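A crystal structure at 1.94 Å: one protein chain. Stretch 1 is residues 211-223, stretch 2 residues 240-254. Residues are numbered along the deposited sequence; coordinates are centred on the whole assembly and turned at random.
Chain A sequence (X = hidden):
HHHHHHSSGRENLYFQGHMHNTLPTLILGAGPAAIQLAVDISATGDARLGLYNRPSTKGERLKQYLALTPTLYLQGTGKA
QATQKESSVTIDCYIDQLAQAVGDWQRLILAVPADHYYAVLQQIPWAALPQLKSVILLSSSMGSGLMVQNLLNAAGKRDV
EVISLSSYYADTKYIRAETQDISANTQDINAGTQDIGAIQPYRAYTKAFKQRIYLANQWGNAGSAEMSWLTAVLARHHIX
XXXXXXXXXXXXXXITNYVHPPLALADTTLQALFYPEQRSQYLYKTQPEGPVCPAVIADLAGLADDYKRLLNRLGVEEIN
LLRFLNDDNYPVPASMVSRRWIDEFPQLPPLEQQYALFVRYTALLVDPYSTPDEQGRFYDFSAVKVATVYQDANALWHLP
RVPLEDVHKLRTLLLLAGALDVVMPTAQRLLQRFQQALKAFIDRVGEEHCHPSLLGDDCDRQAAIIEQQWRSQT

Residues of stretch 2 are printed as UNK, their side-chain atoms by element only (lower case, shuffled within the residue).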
# COMPACT_ATOMS: atom_id res chain seq x y z
N GLN A 211 -12.03 14.69 16.75
CA GLN A 211 -13.49 14.60 16.76
C GLN A 211 -14.04 14.20 18.13
O GLN A 211 -15.12 14.65 18.52
CB GLN A 211 -14.00 13.63 15.69
CG GLN A 211 -13.37 12.25 15.67
CD GLN A 211 -13.79 11.42 14.44
OE1 GLN A 211 -12.95 10.87 13.72
NE2 GLN A 211 -15.09 11.33 14.21
N ARG A 212 -13.33 13.34 18.87
CA ARG A 212 -13.75 13.08 20.24
C ARG A 212 -12.55 12.76 21.13
O ARG A 212 -11.47 12.36 20.66
CB ARG A 212 -14.79 11.95 20.31
CG ARG A 212 -14.38 10.56 19.89
CD ARG A 212 -15.67 9.68 19.80
NE ARG A 212 -16.32 9.80 18.50
CZ ARG A 212 -17.43 10.46 18.22
NH1 ARG A 212 -18.14 11.09 19.16
NH2 ARG A 212 -17.87 10.48 16.96
N ILE A 213 -12.76 12.98 22.42
CA ILE A 213 -11.82 12.68 23.48
C ILE A 213 -12.58 11.88 24.52
O ILE A 213 -13.74 12.17 24.83
CB ILE A 213 -11.24 13.97 24.11
CG1 ILE A 213 -10.46 14.79 23.08
CG2 ILE A 213 -10.39 13.64 25.28
CD1 ILE A 213 -9.25 14.07 22.48
N TYR A 214 -11.92 10.88 25.08
CA TYR A 214 -12.47 10.09 26.17
C TYR A 214 -11.88 10.62 27.46
O TYR A 214 -10.68 10.90 27.52
CB TYR A 214 -12.13 8.61 26.00
CG TYR A 214 -12.76 7.98 24.79
CD1 TYR A 214 -12.13 8.04 23.55
CD2 TYR A 214 -13.98 7.32 24.88
CE1 TYR A 214 -12.72 7.46 22.44
CE2 TYR A 214 -14.57 6.75 23.76
CZ TYR A 214 -13.91 6.81 22.55
OH TYR A 214 -14.49 6.26 21.44
N LEU A 215 -12.70 10.80 28.49
CA LEU A 215 -12.12 11.21 29.75
C LEU A 215 -12.87 10.58 30.92
O LEU A 215 -13.95 10.00 30.76
CB LEU A 215 -12.07 12.73 29.84
CG LEU A 215 -13.36 13.55 29.76
CD1 LEU A 215 -14.19 13.31 30.92
CD2 LEU A 215 -13.02 15.04 29.69
N ALA A 216 -12.28 10.72 32.11
CA ALA A 216 -12.85 10.19 33.34
C ALA A 216 -12.09 10.80 34.51
O ALA A 216 -10.96 11.26 34.36
CB ALA A 216 -12.74 8.66 33.39
N ASN A 217 -12.75 10.84 35.67
CA ASN A 217 -12.08 11.07 36.94
C ASN A 217 -12.08 9.77 37.72
O ASN A 217 -12.65 8.76 37.30
CB ASN A 217 -12.74 12.19 37.72
CG ASN A 217 -14.18 11.89 38.06
OD1 ASN A 217 -14.54 10.76 38.40
ND2 ASN A 217 -15.02 12.91 38.00
N GLN A 218 -11.40 9.78 38.85
CA GLN A 218 -11.21 8.53 39.57
C GLN A 218 -12.52 7.95 40.07
O GLN A 218 -12.57 6.76 40.37
CB GLN A 218 -10.25 8.73 40.74
CG GLN A 218 -10.73 9.63 41.91
CD GLN A 218 -10.28 11.08 41.77
OE1 GLN A 218 -10.42 11.69 40.72
NE2 GLN A 218 -9.70 11.62 42.83
N TRP A 219 -13.58 8.76 40.19
CA TRP A 219 -14.85 8.25 40.69
C TRP A 219 -15.78 7.78 39.58
O TRP A 219 -16.84 7.21 39.87
CB TRP A 219 -15.54 9.34 41.56
CG TRP A 219 -14.62 9.90 42.63
CD1 TRP A 219 -14.11 9.24 43.71
CD2 TRP A 219 -14.10 11.24 42.70
NE1 TRP A 219 -13.31 10.07 44.45
CE2 TRP A 219 -13.27 11.30 43.84
CE3 TRP A 219 -14.25 12.38 41.91
CZ2 TRP A 219 -12.60 12.46 44.22
CZ3 TRP A 219 -13.58 13.54 42.28
CH2 TRP A 219 -12.76 13.57 43.43
N GLY A 220 -15.42 7.98 38.31
CA GLY A 220 -16.36 7.72 37.23
C GLY A 220 -17.56 8.66 37.25
O GLY A 220 -18.59 8.34 36.65
N ASN A 221 -17.44 9.80 37.93
CA ASN A 221 -18.55 10.74 38.10
C ASN A 221 -18.62 11.65 36.88
O ASN A 221 -17.92 12.67 36.84
CB ASN A 221 -18.39 11.56 39.39
CG ASN A 221 -19.35 12.77 39.43
OD1 ASN A 221 -20.34 12.84 38.68
ND2 ASN A 221 -19.05 13.72 40.33
N ALA A 222 -19.49 11.32 35.92
CA ALA A 222 -19.63 12.11 34.69
C ALA A 222 -20.13 13.53 34.93
O ALA A 222 -19.89 14.41 34.10
CB ALA A 222 -20.57 11.43 33.71
N GLY A 223 -20.85 13.78 36.01
CA GLY A 223 -21.49 15.07 36.14
C GLY A 223 -20.73 16.11 36.94
O GLY A 223 -21.35 17.10 37.37
N UNK A 240 -16.30 16.25 20.70
CA UNK A 240 -17.15 15.51 21.63
C UNK A 240 -16.33 14.98 22.79
O UNK A 240 -15.17 14.59 22.64
o UNK A 240 -19.48 15.93 20.20
o UNK A 240 -19.07 14.21 18.87
c UNK A 240 -17.85 14.36 20.91
c UNK A 240 -18.88 14.86 19.92
N UNK A 241 -16.96 14.95 23.95
CA UNK A 241 -16.36 14.39 25.15
C UNK A 241 -17.18 13.19 25.60
O UNK A 241 -18.41 13.27 25.72
o UNK A 241 -17.57 16.07 26.41
c UNK A 241 -15.24 16.47 25.88
c UNK A 241 -16.28 15.43 26.25
N UNK A 242 -16.51 12.08 25.83
CA UNK A 242 -17.17 10.82 26.16
C UNK A 242 -16.68 10.34 27.52
O UNK A 242 -15.50 9.96 27.66
c UNK A 242 -16.89 9.78 25.09
c UNK A 242 -17.59 10.93 22.96
c UNK A 242 -17.37 8.46 23.03
c UNK A 242 -17.75 9.70 23.83
N UNK A 243 -17.53 10.31 28.53
CA UNK A 243 -17.09 9.96 29.88
C UNK A 243 -17.00 8.46 30.06
O UNK A 243 -17.78 7.70 29.49
c UNK A 243 -19.41 10.49 29.88
c UNK A 243 -18.20 10.56 30.76
c UNK A 243 -18.93 10.77 28.49
N UNK A 244 -16.04 8.03 30.88
CA UNK A 244 -15.75 6.62 31.06
C UNK A 244 -15.92 6.24 32.53
O UNK A 244 -16.03 7.10 33.39
c UNK A 244 -14.34 6.29 30.56
s UNK A 244 -14.14 6.75 28.79
N UNK A 245 -15.91 4.92 32.80
CA UNK A 245 -16.24 4.44 34.15
C UNK A 245 -15.12 4.72 35.13
O UNK A 245 -15.36 4.77 36.34
o UNK A 245 -17.53 2.61 33.22
c UNK A 245 -16.53 2.94 34.15
N UNK A 246 -13.89 4.82 34.65
CA UNK A 246 -12.75 5.05 35.50
C UNK A 246 -11.62 5.59 34.63
O UNK A 246 -11.76 5.71 33.40
c UNK A 246 -12.11 2.60 35.35
c UNK A 246 -12.37 3.77 36.26
o UNK A 246 -11.19 2.63 34.54
n UNK A 246 -12.93 1.56 35.48
N UNK A 247 -10.50 5.89 35.27
CA UNK A 247 -9.38 6.53 34.58
C UNK A 247 -8.83 5.63 33.49
O UNK A 247 -8.66 6.05 32.34
c UNK A 247 -8.28 6.90 35.60
c UNK A 247 -8.76 7.94 36.61
c UNK A 247 -8.69 9.37 35.99
c UNK A 247 -7.98 7.87 37.94
N UNK A 248 -8.62 4.35 33.81
CA UNK A 248 -8.07 3.42 32.82
C UNK A 248 -9.03 3.25 31.64
O UNK A 248 -8.59 3.10 30.49
c UNK A 248 -7.79 2.08 33.48
c UNK A 248 -6.63 1.17 33.14
c UNK A 248 -6.43 0.30 34.37
c UNK A 248 -5.31 1.88 32.78
N UNK A 249 -10.34 3.29 31.91
CA UNK A 249 -11.33 3.12 30.86
C UNK A 249 -11.35 4.28 29.88
O UNK A 249 -11.94 4.15 28.81
c UNK A 249 -12.71 2.92 31.45
N UNK A 250 -10.74 5.42 30.23
CA UNK A 250 -10.49 6.47 29.25
C UNK A 250 -9.09 6.33 28.63
O UNK A 250 -8.94 6.55 27.42
c UNK A 250 -10.60 7.86 29.89
N UNK A 251 -8.09 5.96 29.45
CA UNK A 251 -6.70 5.95 29.00
C UNK A 251 -6.48 4.87 27.94
O UNK A 251 -5.55 4.96 27.14
c UNK A 251 -5.77 5.72 30.21
o UNK A 251 -5.05 7.47 33.44
o UNK A 251 -5.06 5.33 32.95
c UNK A 251 -5.24 6.53 32.61
c UNK A 251 -5.72 6.89 31.20
N UNK A 252 -7.28 3.82 27.98
CA UNK A 252 -7.21 2.77 27.00
C UNK A 252 -7.40 3.30 25.58
O UNK A 252 -7.02 2.61 24.64
c UNK A 252 -8.25 1.70 27.32
n UNK A 252 -14.30 1.54 27.12
n UNK A 252 -13.02 -0.26 26.51
n UNK A 252 -12.04 1.57 27.53
c UNK A 252 -10.67 1.05 27.50
c UNK A 252 -13.12 0.94 27.05
c UNK A 252 -9.69 2.17 27.17
N UNK A 253 -7.95 4.50 25.41
CA UNK A 253 -8.08 5.14 24.11
C UNK A 253 -6.91 6.06 23.75
O UNK A 253 -7.10 7.05 23.03
c UNK A 253 -12.08 3.50 22.99
c UNK A 253 -10.97 4.33 22.98
c UNK A 253 -11.37 4.90 25.25
c UNK A 253 -9.41 5.92 24.07
c UNK A 253 -12.48 4.06 25.27
c UNK A 253 -12.84 3.37 24.14
c UNK A 253 -10.61 5.04 24.11
N UNK A 254 -5.69 5.75 24.21
CA UNK A 254 -4.48 6.49 23.79
C UNK A 254 -3.89 5.82 22.54
O UNK A 254 -3.18 4.82 22.64
c UNK A 254 -3.45 6.53 24.92
o UNK A 254 -4.03 7.05 26.11
O HOH W 1 -10.39 5.40 38.41

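Position 240 has two side-chain carbons, the second carrying two oxygens. One oxygen lies 3.3 Å from Arg-212 NH1, a salt bridge with a weak hydrogen bond. This is Asp-240. Its N donates to Gln-211 O (3.0 Å), and its O accepts from Ile-213 N (2.9 Å).

Position 241 has one carbon carrying an oxygen and a carbon, so it is Thr-241. It pairs with Ile-213 in a parallel bridge.

Position 242 has four carbons, forked at the second. One terminal carbon is 3.4 Å from Tyr-214 CE2, the other 3.8 Å from Arg-212 NH1. The fork at the second carbon gives Leu-242. Its N donates to Ile-213 O (2.9 Å), and its O accepts from Leu-215 N (3.0 Å).

Position 243 has three carbons closing a ring onto its own N: Pro-243. Its CB meets Ala-222 CB at 3.9 Å. The ring leaves no N-H, but the CA still approaches Leu-215 O (3.3 Å).

Position 244 has one carbon, then sulfur: Cys-244. SG sits at the edge of the Tyr-214 ring, 3.9 Å from Tyr-214 CB. Its N donates to Leu-215 O (2.9 Å).

Position 245 has one carbon and one oxygen, pointing away: Ser-245. Its O lies 3.2 Å from Gly-220 CA. A side chain at Gly-220 would clash with that oxygen.

Position 246 has two carbons, the second carrying oxygen and nitrogen: Asn-246. OD1 accepts from the N of position 249 (2.8 Å), capping the helix. Its O touches Ala-216 CB (3.1 Å).

Position 247 has four carbons, forked at the second: Leu-247. CD2 reaches Ala-216 O (3.4 Å), and CD1 reaches Gln-218 CB (3.7 Å). A water links its N to Gln-218 O.

Position 248, again four carbons forked at the second, points away: Leu-248. Positions 249 and 250 have one carbon each: Ala-249 and Ala-250. Only the second touches stretch 1, with CB 3.7 Å from Leu-215 CA.

Position 251 has three carbons, the third carrying two oxygens: Glu-251. Position 252 has three carbons, a nitrogen, then a carbon with two nitrogens: Arg-252. Neither touches stretch 1.

Position 253 has one carbon and a six-carbon ring: Phe-253. It stacks face to face on Tyr-214. Position 254, one carbon and one oxygen, is Ser-254, out of reach.

The contact begins as a parallel strand pair held by backbone hydrogen bonds. The chain then turns back, and the small Ala-250 lets the helix pack close. Tyr-214 joins both parts, touching Leu-242 from the strand and Phe-253 after the helix.

Stretch 2, residues 240-254: DTLPCSNLLAAERFS
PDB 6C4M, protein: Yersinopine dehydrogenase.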